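Local structure of agarase (Pseudoalteromonas fuliginea, 6XJ9) at residues W81-F86 / I206-N211; D136-A141 / P161-S166; G318-Q323 / F378-S383; Q358-L363 / P721-A726. The protein is an agarase of glycoside hydrolase family 50 that probably cleaves the beta-1,4 linkages of agarose, a red algal galactan. All coordinates share one frame; numbering follows the deposited sequence.

Interaction 1 of 4, residues W81-F86 / I206-N211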
loop_
_atom_site.group_PDB
_atom_site.type_symbol
_atom_site.label_atom_id
_atom_site.label_comp_id
_atom_site.label_asym_id
_atom_site.label_seq_id
_atom_site.Cartn_x
_atom_site.Cartn_y
_atom_site.Cartn_z
ATOM N N TRP A 81 -18.250 18.709 34.095
ATOM C CA TRP A 81 -18.120 17.356 34.613
ATOM C C TRP A 81 -17.145 17.359 35.786
ATOM O O TRP A 81 -16.065 17.943 35.693
ATOM C CB TRP A 81 -17.607 16.398 33.533
ATOM C CG TRP A 81 -18.599 15.964 32.500
ATOM C CD1 TRP A 81 -19.774 15.298 32.705
ATOM C CD2 TRP A 81 -18.467 16.114 31.074
ATOM N NE1 TRP A 81 -20.398 15.051 31.510
ATOM C CE2 TRP A 81 -19.614 15.534 30.490
ATOM C CE3 TRP A 81 -17.505 16.695 30.239
ATOM C CZ2 TRP A 81 -19.817 15.522 29.109
ATOM C CZ3 TRP A 81 -17.703 16.674 28.875
ATOM C CH2 TRP A 81 -18.847 16.098 28.318
ATOM N N ASP A 82 -17.541 16.690 36.870
ATOM C CA ASP A 82 -16.682 16.488 38.026
ATOM C C ASP A 82 -16.294 15.015 38.065
ATOM O O ASP A 82 -17.153 14.150 38.237
ATOM C CB ASP A 82 -17.361 16.960 39.318
ATOM C CG ASP A 82 -16.555 16.708 40.584
ATOM O OD1 ASP A 82 -15.342 17.005 40.585
ATOM O OD2 ASP A 82 -17.151 16.225 41.566
ATOM N N TRP A 83 -15.006 14.745 37.829
ATOM C CA TRP A 83 -14.521 13.377 37.737
ATOM C C TRP A 83 -13.448 13.124 38.797
ATOM O O TRP A 83 -12.724 12.134 38.712
ATOM C CB TRP A 83 -14.004 13.061 36.326
ATOM C CG TRP A 83 -14.992 13.184 35.204
ATOM C CD1 TRP A 83 -16.354 13.093 35.268
ATOM C CD2 TRP A 83 -14.673 13.380 33.815
ATOM N NE1 TRP A 83 -16.902 13.235 34.020
ATOM C CE2 TRP A 83 -15.894 13.415 33.109
ATOM C CE3 TRP A 83 -13.477 13.539 33.102
ATOM C CZ2 TRP A 83 -15.945 13.600 31.727
ATOM C CZ3 TRP A 83 -13.532 13.723 31.738
ATOM C CH2 TRP A 83 -14.751 13.754 31.061
ATOM N N SER A 84 -13.382 14.029 39.789
ATOM C CA SER A 84 -12.493 13.977 40.943
ATOM C C SER A 84 -12.540 12.602 41.605
ATOM O O SER A 84 -11.522 12.104 42.083
ATOM C CB SER A 84 -12.887 15.035 41.951
ATOM O OG SER A 84 -12.472 16.332 41.551
ATOM N N GLU A 85 -13.745 12.022 41.643
ATOM C CA GLU A 85 -14.060 10.794 42.356
ATOM C C GLU A 85 -13.443 9.579 41.661
ATOM O O GLU A 85 -13.460 8.479 42.217
ATOM C CB GLU A 85 -15.582 10.686 42.492
ATOM C CG GLU A 85 -16.158 9.312 42.199
ATOM C CD GLU A 85 -17.596 9.334 41.713
ATOM O OE1 GLU A 85 -18.075 10.421 41.334
ATOM O OE2 GLU A 85 -18.231 8.258 41.706
ATOM N N PHE A 86 -12.899 9.778 40.449
ATOM C CA PHE A 86 -12.292 8.680 39.712
ATOM C C PHE A 86 -10.772 8.766 39.800
ATOM O O PHE A 86 -10.207 9.846 39.934
ATOM C CB PHE A 86 -12.768 8.671 38.258
ATOM C CG PHE A 86 -14.261 8.572 38.076
ATOM C CD1 PHE A 86 -14.955 7.437 38.465
ATOM C CD2 PHE A 86 -14.965 9.606 37.482
ATOM C CE1 PHE A 86 -16.329 7.348 38.281
ATOM C CE2 PHE A 86 -16.337 9.517 37.302
ATOM C CZ PHE A 86 -17.017 8.392 37.704
ATOM N N ILE A 206 -19.101 7.116 24.217
ATOM C CA ILE A 206 -18.045 7.775 24.961
ATOM C C ILE A 206 -18.231 7.357 26.413
ATOM O O ILE A 206 -19.361 7.340 26.902
ATOM C CB ILE A 206 -18.119 9.310 24.801
ATOM C CG1 ILE A 206 -18.285 9.742 23.341
ATOM C CG2 ILE A 206 -16.915 9.978 25.443
ATOM C CD1 ILE A 206 -18.675 11.196 23.176
ATOM N N SER A 207 -17.120 7.029 27.083
ATOM C CA SER A 207 -17.181 6.441 28.405
ATOM C C SER A 207 -15.895 6.736 29.174
ATOM O O SER A 207 -14.851 6.983 28.573
ATOM C CB SER A 207 -17.433 4.955 28.298
ATOM O OG SER A 207 -16.464 4.337 27.459
ATOM N N LEU A 208 -15.992 6.705 30.510
ATOM C CA LEU A 208 -14.821 6.670 31.374
ATOM C C LEU A 208 -14.631 5.230 31.840
ATOM O O LEU A 208 -15.612 4.548 32.133
ATOM C CB LEU A 208 -15.030 7.590 32.581
ATOM C CG LEU A 208 -15.199 9.079 32.286
ATOM C CD1 LEU A 208 -15.412 9.844 33.586
ATOM C CD2 LEU A 208 -13.994 9.631 31.537
ATOM N N ARG A 209 -13.374 4.772 31.897
ATOM C CA ARG A 209 -13.104 3.386 32.252
ATOM C C ARG A 209 -11.888 3.311 33.164
ATOM O O ARG A 209 -10.991 4.144 33.072
ATOM C CB ARG A 209 -12.827 2.523 31.016
ATOM C CG ARG A 209 -13.770 2.751 29.843
ATOM C CD ARG A 209 -13.402 1.864 28.671
ATOM N NE ARG A 209 -12.039 2.101 28.206
ATOM C CZ ARG A 209 -11.454 1.417 27.229
ATOM N NH1 ARG A 209 -12.115 0.444 26.621
ATOM N NH2 ARG A 209 -10.213 1.699 26.871
ATOM N N LYS A 210 -11.869 2.282 34.021
ATOM C CA LYS A 210 -10.705 1.961 34.835
ATOM C C LYS A 210 -9.598 1.459 33.912
ATOM O O LYS A 210 -9.840 0.600 33.071
ATOM C CB LYS A 210 -11.051 0.879 35.871
ATOM C CG LYS A 210 -12.231 1.185 36.787
ATOM N N ASN A 211 -8.384 1.983 34.087
ATOM C CA ASN A 211 -7.229 1.511 33.334
ATOM C C ASN A 211 -6.969 0.046 33.676
ATOM O O ASN A 211 -7.028 -0.338 34.844
ATOM C CB ASN A 211 -5.976 2.342 33.629
ATOM C CG ASN A 211 -6.075 3.770 33.139
ATOM O OD1 ASN A 211 -6.823 4.055 32.212
ATOM N ND2 ASN A 211 -5.328 4.673 33.751
#
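The methyl CD1 of L208 sits over one face of the W83 indole and also touches the ring of F86, closing a loop of the CBM-like beta domain onto strand 199-210. The contact with W83 is a CH-pi interaction: CD1 of L208 lies 3.5 Å from the centroid of the five-membered ring and only 5° off its normal. That puts the methyl at nearly equal range of the pyrrole atoms, with 3.6 Å from L208 CD1 to both W83 CD2 and W83 CE2. The same methyl meets F86 obliquely, 3.8 Å from CE2 of F86, while the other branch, CD2 of L208, reaches the far benzo side of the indole near CZ3. W83 and F86 come together through a type I turn, closed by a hydrogen bond of 2.9 Å from F86 N to W83 O. In both aromatic residues CG stands anti to the carbonyl carbon (chi1 -60° and -58°), which turns both rings to the strand. Around this cluster H37 meets the W83 ring, and I185 and I188 of strand 185-193 pack on the indole. On the face of W83 opposite L208 lies CB of W81, 3.1 Å above the indole plane and displaced toward the rim.

Interaction 2 of 4, residues D136-A141 / P161-S166; sequences DGHDLA and PDTWES
With CG of H138 anti to its carbonyl carbon (chi1 -72°) and OG1 of T163 set between the backbone N and carbonyl carbon (chi1 56°), imidazole and hydroxyl meet between two parts of the long connection from strand 128-134 to strand 169-174 in the CBM-like beta domain. ND1 of H138 and OG1 of T163 share a nearly straight hydrogen bond of 2.8 Å, with the hydroxyl at the edge of the imidazole and near its plane. Either group could be the donor. Beyond the bond, CE1 of H138 comes to 3.3 Å from CE3 of W164; the two rings meet obliquely, their planes at 83°. The methyl of T163 turns the other way, to the carboxylate of D139, with CG2 3.5 Å from D139 OD1. That carboxylate is held mainly by K134, whose NZ forms a salt bridge with D139 OD1 and also hydrogen-bonds T163 OG1, so one ammonium ties both sides together. Y132 stacks on W164, and F214 meets the H138 ring edge-to-face. A water completes the bridge between the two loop parts, lying 3.1 Å from D139 OD2 and 2.7 Å from the carbonyl O of P161.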
loop_
_atom_site.group_PDB
_atom_site.type_symbol
_atom_site.label_atom_id
_atom_site.label_comp_id
_atom_site.label_asym_id
_atom_site.label_seq_id
_atom_site.Cartn_x
_atom_site.Cartn_y
_atom_site.Cartn_z
ATOM N N ASP A 136 -5.656 9.848 34.127
ATOM C CA ASP A 136 -5.026 9.714 35.433
ATOM C C ASP A 136 -4.427 8.316 35.548
ATOM O O ASP A 136 -4.997 7.353 35.042
ATOM C CB ASP A 136 -6.024 9.963 36.569
ATOM C CG ASP A 136 -5.452 9.710 37.959
ATOM O OD1 ASP A 136 -4.805 10.621 38.508
ATOM O OD2 ASP A 136 -5.652 8.595 38.477
ATOM N N GLY A 137 -3.270 8.229 36.210
ATOM C CA GLY A 137 -2.655 6.949 36.526
ATOM C C GLY A 137 -1.597 6.543 35.503
ATOM O O GLY A 137 -1.377 7.245 34.514
ATOM N N HIS A 138 -0.951 5.397 35.766
ATOM C CA HIS A 138 0.031 4.810 34.864
ATOM C C HIS A 138 1.196 5.780 34.654
ATOM O O HIS A 138 1.748 6.295 35.626
ATOM C CB HIS A 138 -0.656 4.272 33.591
ATOM C CG HIS A 138 -1.468 3.037 33.817
ATOM N ND1 HIS A 138 -1.701 2.112 32.819
ATOM C CD2 HIS A 138 -2.086 2.556 34.921
ATOM C CE1 HIS A 138 -2.439 1.126 33.292
ATOM N NE2 HIS A 138 -2.688 1.369 34.582
ATOM N N ASP A 139 1.548 6.048 33.390
ATOM C CA ASP A 139 2.748 6.810 33.074
ATOM C C ASP A 139 2.533 8.311 33.285
ATOM O O ASP A 139 3.504 9.052 33.425
ATOM C CB ASP A 139 3.335 6.440 31.707
ATOM C CG ASP A 139 2.384 6.556 30.522
ATOM O OD1 ASP A 139 1.147 6.506 30.737
ATOM O OD2 ASP A 139 2.892 6.674 29.379
ATOM N N LEU A 140 1.263 8.747 33.323
ATOM C CA LEU A 140 0.906 10.143 33.538
ATOM C C LEU A 140 1.379 10.613 34.911
ATOM O O LEU A 140 1.823 11.753 35.054
ATOM C CB LEU A 140 -0.613 10.308 33.409
ATOM C CG LEU A 140 -1.121 10.764 32.041
ATOM C CD1 LEU A 140 -1.123 9.609 31.043
ATOM C CD2 LEU A 140 -2.510 11.377 32.161
ATOM N N ALA A 141 1.260 9.722 35.906
ATOM C CA ALA A 141 1.611 9.998 37.290
ATOM C C ALA A 141 3.136 10.113 37.436
ATOM O O ALA A 141 3.819 9.087 37.215
ATOM C CB ALA A 141 1.042 8.920 38.183
ATOM N N PRO A 161 5.476 3.866 24.769
ATOM C CA PRO A 161 4.702 2.656 24.479
ATOM C C PRO A 161 3.436 2.675 25.329
ATOM O O PRO A 161 3.397 3.326 26.369
ATOM C CB PRO A 161 5.578 1.521 25.045
ATOM C CG PRO A 161 6.984 2.092 25.040
ATOM C CD PRO A 161 6.803 3.565 25.335
ATOM N N ASP A 162 2.413 1.954 24.875
ATOM C CA ASP A 162 1.211 1.701 25.653
ATOM C C ASP A 162 1.588 1.078 26.996
ATOM O O ASP A 162 2.563 0.332 27.083
ATOM C CB ASP A 162 0.275 0.760 24.898
ATOM C CG ASP A 162 -0.326 1.371 23.646
ATOM O OD1 ASP A 162 -0.254 2.608 23.502
ATOM O OD2 ASP A 162 -0.880 0.603 22.835
ATOM N N THR A 163 0.800 1.392 28.033
ATOM C CA THR A 163 1.068 0.893 29.375
ATOM C C THR A 163 0.274 -0.385 29.621
ATOM O O THR A 163 0.412 -0.997 30.669
ATOM C CB THR A 163 0.812 1.948 30.458
ATOM O OG1 THR A 163 -0.534 2.414 30.324
ATOM C CG2 THR A 163 1.783 3.106 30.391
ATOM N N TRP A 164 -0.559 -0.771 28.651
ATOM C CA TRP A 164 -1.113 -2.112 28.614
ATOM C C TRP A 164 -1.327 -2.514 27.162
ATOM O O TRP A 164 -1.520 -1.653 26.305
ATOM C CB TRP A 164 -2.401 -2.210 29.449
ATOM C CG TRP A 164 -3.548 -1.419 28.900
ATOM C CD1 TRP A 164 -4.438 -1.818 27.943
ATOM C CD2 TRP A 164 -3.931 -0.079 29.268
ATOM N NE1 TRP A 164 -5.348 -0.823 27.701
ATOM C CE2 TRP A 164 -5.064 0.253 28.497
ATOM C CE3 TRP A 164 -3.431 0.869 30.167
ATOM C CZ2 TRP A 164 -5.705 1.487 28.606
ATOM C CZ3 TRP A 164 -4.070 2.085 30.283
ATOM C CH2 TRP A 164 -5.193 2.388 29.514
ATOM N N GLU A 165 -1.295 -3.826 26.899
ATOM C CA GLU A 165 -1.500 -4.358 25.561
ATOM C C GLU A 165 -3.002 -4.522 25.330
ATOM O O GLU A 165 -3.721 -4.978 26.221
ATOM C CB GLU A 165 -0.750 -5.686 25.425
ATOM C CG GLU A 165 -0.718 -6.234 24.004
ATOM N N SER A 166 -3.481 -4.145 24.132
ATOM C CA SER A 166 -4.907 -4.219 23.848
ATOM C C SER A 166 -5.191 -4.190 22.351
ATOM O O SER A 166 -4.304 -3.969 21.527
ATOM C CB SER A 166 -5.697 -3.147 24.580
ATOM O OG SER A 166 -5.329 -1.840 24.153
HETATM O O HOH W 1 1.454 5.055 27.200
#

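Interaction 3 of 4, residues G318-Q323 / F378-S383; sequences GYDFDQ and FGYRKS
Y380 carries this contact, its hydroxyl bonded to D320 while its ring carbons CE1 and CD1 touch the F321 ring. Among the polar interactions, Y380 OH donates a 2.8 Å hydrogen bond to OD1 of D320. The carboxylate receives it on the syn lone pair of OD1, and its plane is turned 32° from that of the phenol, with OD1 near the plane of the Y380 ring at its edge. The same oxygen takes a weak bond from the backbone N of F321, so OD1 is held from two directions, while OD2 of D320 is hydrogen-bonded by H391. Q323 bends at chi2 (-68°), which brings its amide back toward the phenol, with NE2 3.1 Å from Y380 OH. A water donates to Q323 OE1 at 2.7 Å and, more weakly, to Y380 OH. The apolar part is an aromatic pair that meets rim to rim: CD2 of F321 is 3.5 Å from CE1 of Y380, with ring planes at 45° and neither ring over the face of the other. Both tyrosine and phenylalanine are buried, whereas Q323 lies at the exposed margin. Strands 315-320 and 378-381 belong to a four-stranded antiparallel sheet but are not adjacent in it; strand 392-395 runs between them, and Y380 spans that gap, with strand 354-355 on the other side of 315-320.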
loop_
_atom_site.group_PDB
_atom_site.type_symbol
_atom_site.label_atom_id
_atom_site.label_comp_id
_atom_site.label_asym_id
_atom_site.label_seq_id
_atom_site.Cartn_x
_atom_site.Cartn_y
_atom_site.Cartn_z
ATOM N N GLY A 318 21.354 6.843 28.468
ATOM C CA GLY A 318 21.202 6.831 29.918
ATOM C C GLY A 318 22.548 6.866 30.642
ATOM O O GLY A 318 22.604 6.957 31.867
ATOM N N TYR A 319 23.640 6.779 29.874
ATOM C CA TYR A 319 24.968 6.860 30.448
ATOM C C TYR A 319 25.430 8.313 30.431
ATOM O O TYR A 319 24.941 9.117 29.639
ATOM C CB TYR A 319 25.919 5.899 29.728
ATOM C CG TYR A 319 25.619 4.437 29.950
ATOM C CD1 TYR A 319 24.654 3.780 29.206
ATOM C CD2 TYR A 319 26.300 3.705 30.914
ATOM C CE1 TYR A 319 24.373 2.436 29.407
ATOM C CE2 TYR A 319 26.046 2.356 31.114
ATOM C CZ TYR A 319 25.075 1.721 30.361
ATOM O OH TYR A 319 24.804 0.398 30.565
ATOM N N ASP A 320 26.371 8.640 31.324
ATOM C CA ASP A 320 26.978 9.961 31.364
ATOM C C ASP A 320 28.383 9.848 31.945
ATOM O O ASP A 320 28.876 8.752 32.223
ATOM C CB ASP A 320 26.131 10.978 32.137
ATOM C CG ASP A 320 26.369 12.426 31.730
ATOM O OD1 ASP A 320 27.214 12.668 30.842
ATOM O OD2 ASP A 320 25.684 13.308 32.292
ATOM N N PHE A 321 29.027 11.003 32.106
ATOM C CA PHE A 321 30.435 11.034 32.442
ATOM C C PHE A 321 30.672 12.135 33.471
ATOM O O PHE A 321 29.846 13.032 33.637
ATOM C CB PHE A 321 31.280 11.218 31.175
ATOM C CG PHE A 321 30.959 10.259 30.055
ATOM C CD1 PHE A 321 31.447 8.960 30.065
ATOM C CD2 PHE A 321 30.141 10.645 29.003
ATOM C CE1 PHE A 321 31.135 8.069 29.048
ATOM C CE2 PHE A 321 29.837 9.757 27.980
ATOM C CZ PHE A 321 30.336 8.473 28.002
ATOM N N ASP A 322 31.810 12.032 34.163
ATOM C CA ASP A 322 32.299 13.094 35.021
ATOM C C ASP A 322 32.410 14.365 34.180
ATOM O O ASP A 322 33.238 14.446 33.270
ATOM C CB ASP A 322 33.599 12.669 35.710
ATOM C CG ASP A 322 33.976 13.567 36.874
ATOM O OD1 ASP A 322 34.096 14.791 36.646
ATOM O OD2 ASP A 322 34.125 13.041 38.000
ATOM N N GLN A 323 31.526 15.329 34.466
ATOM C CA GLN A 323 31.360 16.533 33.667
ATOM C C GLN A 323 32.676 17.300 33.569
ATOM O O GLN A 323 32.969 17.899 32.536
ATOM C CB GLN A 323 30.257 17.415 34.254
ATOM C CG GLN A 323 28.862 16.822 34.103
ATOM C CD GLN A 323 28.423 16.786 32.659
ATOM O OE1 GLN A 323 28.469 17.792 31.952
ATOM N NE2 GLN A 323 28.001 15.617 32.205
ATOM N N PHE A 378 28.862 5.539 19.388
ATOM C CA PHE A 378 28.587 6.343 20.569
ATOM C C PHE A 378 28.927 7.801 20.270
ATOM O O PHE A 378 29.872 8.092 19.539
ATOM C CB PHE A 378 29.367 5.858 21.800
ATOM C CG PHE A 378 28.816 4.634 22.496
ATOM C CD1 PHE A 378 27.640 4.698 23.233
ATOM C CD2 PHE A 378 29.486 3.421 22.435
ATOM C CE1 PHE A 378 27.131 3.572 23.866
ATOM C CE2 PHE A 378 28.977 2.296 23.070
ATOM C CZ PHE A 378 27.801 2.370 23.781
ATOM N N GLY A 379 28.126 8.706 20.834
ATOM C CA GLY A 379 28.386 10.135 20.761
ATOM C C GLY A 379 28.084 10.787 22.104
ATOM O O GLY A 379 28.032 10.101 23.120
ATOM N N TYR A 380 27.892 12.109 22.086
ATOM C CA TYR A 380 27.574 12.857 23.284
ATOM C C TYR A 380 26.768 14.107 22.930
ATOM O O TYR A 380 27.024 14.755 21.915
ATOM C CB TYR A 380 28.835 13.225 24.071
ATOM C CG TYR A 380 28.507 13.686 25.467
ATOM C CD1 TYR A 380 28.377 12.778 26.505
ATOM C CD2 TYR A 380 28.253 15.025 25.734
ATOM C CE1 TYR A 380 28.036 13.189 27.785
ATOM C CE2 TYR A 380 27.903 15.453 27.000
ATOM C CZ TYR A 380 27.793 14.530 28.029
ATOM O OH TYR A 380 27.448 14.942 29.276
ATOM N N ARG A 381 25.813 14.435 23.809
ATOM C CA ARG A 381 24.942 15.591 23.667
ATOM C C ARG A 381 25.089 16.488 24.891
ATOM O O ARG A 381 24.768 16.066 26.006
ATOM C CB ARG A 381 23.481 15.141 23.589
ATOM C CG ARG A 381 22.511 16.267 23.269
ATOM C CD ARG A 381 22.261 16.173 21.781
ATOM N NE ARG A 381 21.923 17.420 21.121
ATOM C CZ ARG A 381 21.599 17.514 19.835
ATOM N NH1 ARG A 381 21.554 16.426 19.080
ATOM N NH2 ARG A 381 21.317 18.693 19.314
ATOM N N LYS A 382 25.529 17.731 24.655
ATOM C CA LYS A 382 25.824 18.674 25.724
ATOM C C LYS A 382 24.542 19.290 26.284
ATOM O O LYS A 382 24.506 19.690 27.449
ATOM C CB LYS A 382 26.811 19.746 25.253
ATOM C CG LYS A 382 28.282 19.413 25.480
ATOM N N SER A 383 23.495 19.362 25.453
ATOM C CA SER A 383 22.275 20.054 25.826
ATOM C C SER A 383 21.049 19.260 25.379
ATOM O O SER A 383 20.765 19.170 24.191
ATOM C CB SER A 383 22.288 21.451 25.262
ATOM O OG SER A 383 21.119 22.156 25.636
HETATM O O HOH W 2 27.960 18.313 29.354
#

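Interaction 4 of 4, residues Q358-L363 / P721-A726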
loop_
_atom_site.group_PDB
_atom_site.type_symbol
_atom_site.label_atom_id
_atom_site.label_comp_id
_atom_site.label_asym_id
_atom_site.label_seq_id
_atom_site.Cartn_x
_atom_site.Cartn_y
_atom_site.Cartn_z
ATOM N N GLN A 358 18.529 5.276 34.855
ATOM C CA GLN A 358 18.217 3.855 34.846
ATOM C C GLN A 358 17.117 3.577 33.825
ATOM O O GLN A 358 17.151 2.553 33.139
ATOM C CB GLN A 358 17.818 3.365 36.245
ATOM C CG GLN A 358 19.005 2.995 37.122
ATOM C CD GLN A 358 19.779 1.807 36.599
ATOM O OE1 GLN A 358 19.281 0.999 35.818
ATOM N NE2 GLN A 358 21.026 1.696 37.022
ATOM N N VAL A 359 16.154 4.504 33.729
ATOM C CA VAL A 359 15.021 4.351 32.831
ATOM C C VAL A 359 15.524 4.314 31.391
ATOM O O VAL A 359 15.074 3.472 30.616
ATOM C CB VAL A 359 13.936 5.427 33.054
ATOM C CG1 VAL A 359 12.878 5.417 31.964
ATOM C CG2 VAL A 359 13.271 5.264 34.414
ATOM N N ARG A 360 16.462 5.206 31.049
ATOM C CA ARG A 360 17.031 5.221 29.704
ATOM C C ARG A 360 17.830 3.944 29.444
ATOM O O ARG A 360 17.675 3.322 28.398
ATOM C CB ARG A 360 17.889 6.461 29.437
ATOM C CG ARG A 360 17.131 7.784 29.436
ATOM C CD ARG A 360 16.114 7.949 28.317
ATOM N NE ARG A 360 16.703 7.840 26.987
ATOM C CZ ARG A 360 16.037 8.009 25.843
ATOM N NH1 ARG A 360 14.753 8.339 25.846
ATOM N NH2 ARG A 360 16.673 7.877 24.695
ATOM N N LYS A 361 18.692 3.560 30.388
ATOM C CA LYS A 361 19.531 2.384 30.193
ATOM C C LYS A 361 18.660 1.193 29.795
ATOM O O LYS A 361 18.984 0.484 28.845
ATOM C CB LYS A 361 20.401 2.098 31.424
ATOM C CG LYS A 361 21.238 0.823 31.354
ATOM C CD LYS A 361 21.898 0.463 32.678
ATOM C CE LYS A 361 22.435 -0.954 32.732
ATOM N NZ LYS A 361 21.406 -1.959 32.358
ATOM N N ASN A 362 17.520 1.025 30.481
ATOM C CA ASN A 362 16.742 -0.206 30.399
ATOM C C ASN A 362 15.872 -0.277 29.141
ATOM O O ASN A 362 15.274 -1.321 28.867
ATOM C CB ASN A 362 15.960 -0.464 31.689
ATOM C CG ASN A 362 16.874 -0.906 32.814
ATOM O OD1 ASN A 362 17.725 -1.774 32.622
ATOM N ND2 ASN A 362 16.705 -0.316 33.989
ATOM N N LEU A 363 15.821 0.818 28.370
ATOM C CA LEU A 363 15.111 0.822 27.096
ATOM C C LEU A 363 15.718 -0.204 26.141
ATOM O O LEU A 363 15.001 -0.766 25.324
ATOM C CB LEU A 363 15.197 2.209 26.448
ATOM C CG LEU A 363 14.554 3.380 27.191
ATOM C CD1 LEU A 363 15.057 4.692 26.600
ATOM C CD2 LEU A 363 13.030 3.319 27.138
ATOM N N PRO A 721 14.878 8.209 16.060
ATOM C CA PRO A 721 15.048 7.067 16.957
ATOM C C PRO A 721 13.737 6.744 17.660
ATOM O O PRO A 721 12.964 7.644 17.997
ATOM C CB PRO A 721 16.105 7.541 17.956
ATOM C CG PRO A 721 16.928 8.526 17.137
ATOM C CD PRO A 721 15.919 9.231 16.248
ATOM N N ILE A 722 13.497 5.449 17.870
ATOM C CA ILE A 722 12.269 5.014 18.513
ATOM C C ILE A 722 12.218 5.537 19.949
ATOM O O ILE A 722 11.130 5.738 20.481
ATOM C CB ILE A 722 12.103 3.480 18.413
ATOM C CG1 ILE A 722 10.767 2.996 18.980
ATOM C CG2 ILE A 722 13.281 2.759 19.039
ATOM C CD1 ILE A 722 10.486 1.522 18.737
ATOM N N THR A 723 13.393 5.782 20.551
ATOM C CA THR A 723 13.487 6.235 21.930
ATOM C C THR A 723 13.774 7.735 22.015
ATOM O O THR A 723 14.191 8.246 23.057
ATOM C CB THR A 723 14.548 5.427 22.677
ATOM O OG1 THR A 723 15.683 5.484 21.814
ATOM C CG2 THR A 723 14.124 3.990 22.900
ATOM N N GLY A 724 13.539 8.439 20.906
ATOM C CA GLY A 724 13.638 9.888 20.899
ATOM C C GLY A 724 14.980 10.354 20.351
ATOM O O GLY A 724 16.024 9.823 20.716
ATOM N N ARG A 725 14.943 11.335 19.446
ATOM C CA ARG A 725 16.164 12.049 19.120
ATOM C C ARG A 725 16.682 12.720 20.397
ATOM O O ARG A 725 15.884 13.177 21.210
ATOM C CB ARG A 725 15.949 13.007 17.947
ATOM C CG ARG A 725 15.192 14.272 18.310
ATOM C CD ARG A 725 15.016 15.160 17.105
ATOM N NE ARG A 725 14.441 16.447 17.470
ATOM C CZ ARG A 725 14.110 17.378 16.585
ATOM N NH1 ARG A 725 14.294 17.158 15.293
ATOM N NH2 ARG A 725 13.596 18.521 16.990
ATOM N N ALA A 726 18.014 12.741 20.556
ATOM C CA ALA A 726 18.722 13.199 21.745
ATOM C C ALA A 726 18.285 14.595 22.201
ATOM O O ALA A 726 18.143 14.840 23.399
ATOM C CB ALA A 726 20.212 13.155 21.491
#
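A type I turn from P721 to G724, in the connection between strand 709-714 and helix 745-763, meets the short helix 358-361 through R360 and T723. The guanidinium of R360 approaches end-on and puts both terminal nitrogens on one carbonyl oxygen: NH1 donates to T723 O at 2.8 Å and NH2 to the same T723 O at 3.0 Å. The oxygen lies in the guanidinium plane, but the two bonds differ at the acceptor, since NH1 is in the carbonyl plane whereas NH2 stands 40° above it. Bends at chi2 and chi3 fold the arginine chain, and CD1 of L363 covers one face of the guanidinium, 3.5 Å above its centre. L363 also touches T723, with CD1 3.9 Å from the methyl CG2. Further partners surround the polar groups: L316 O accepts from R360 NH2, S155 O from R360 NH1, and T315 OG1 bonds T723 OG1. The buried positive charge of R360 is thus met by the backbone carbonyls of T723, L316 and S155, which probably offset part of the cost of burying it, while the two in-plane bonds to T723 O, with L363 over one face, should fix the orientation of the guanidinium.

Overall arrangement
Interactions 1 and 2 lie in the CBM-like beta domain and touch through N211, whose side chain packs against D136, H138 and W164; interactions 3 and 4 touch where G318 packs on R360 and R381 on A726. The centres of interactions 2 and 4 are about 17 Å apart. Residue S155, in the same connection as interaction 2, supplies a carbonyl to R360 of interaction 4. Interactions 1, 3 and 4 are mostly buried, interaction 2 only partly. Burial does not set the chemistry: interaction 1 is purely apolar, 2 joins hydroxyl, imidazole and water, 3 sets phenol to carboxylate beside an aromatic rim contact, and 4 guanidinium to carbonyl under a leucine methyl.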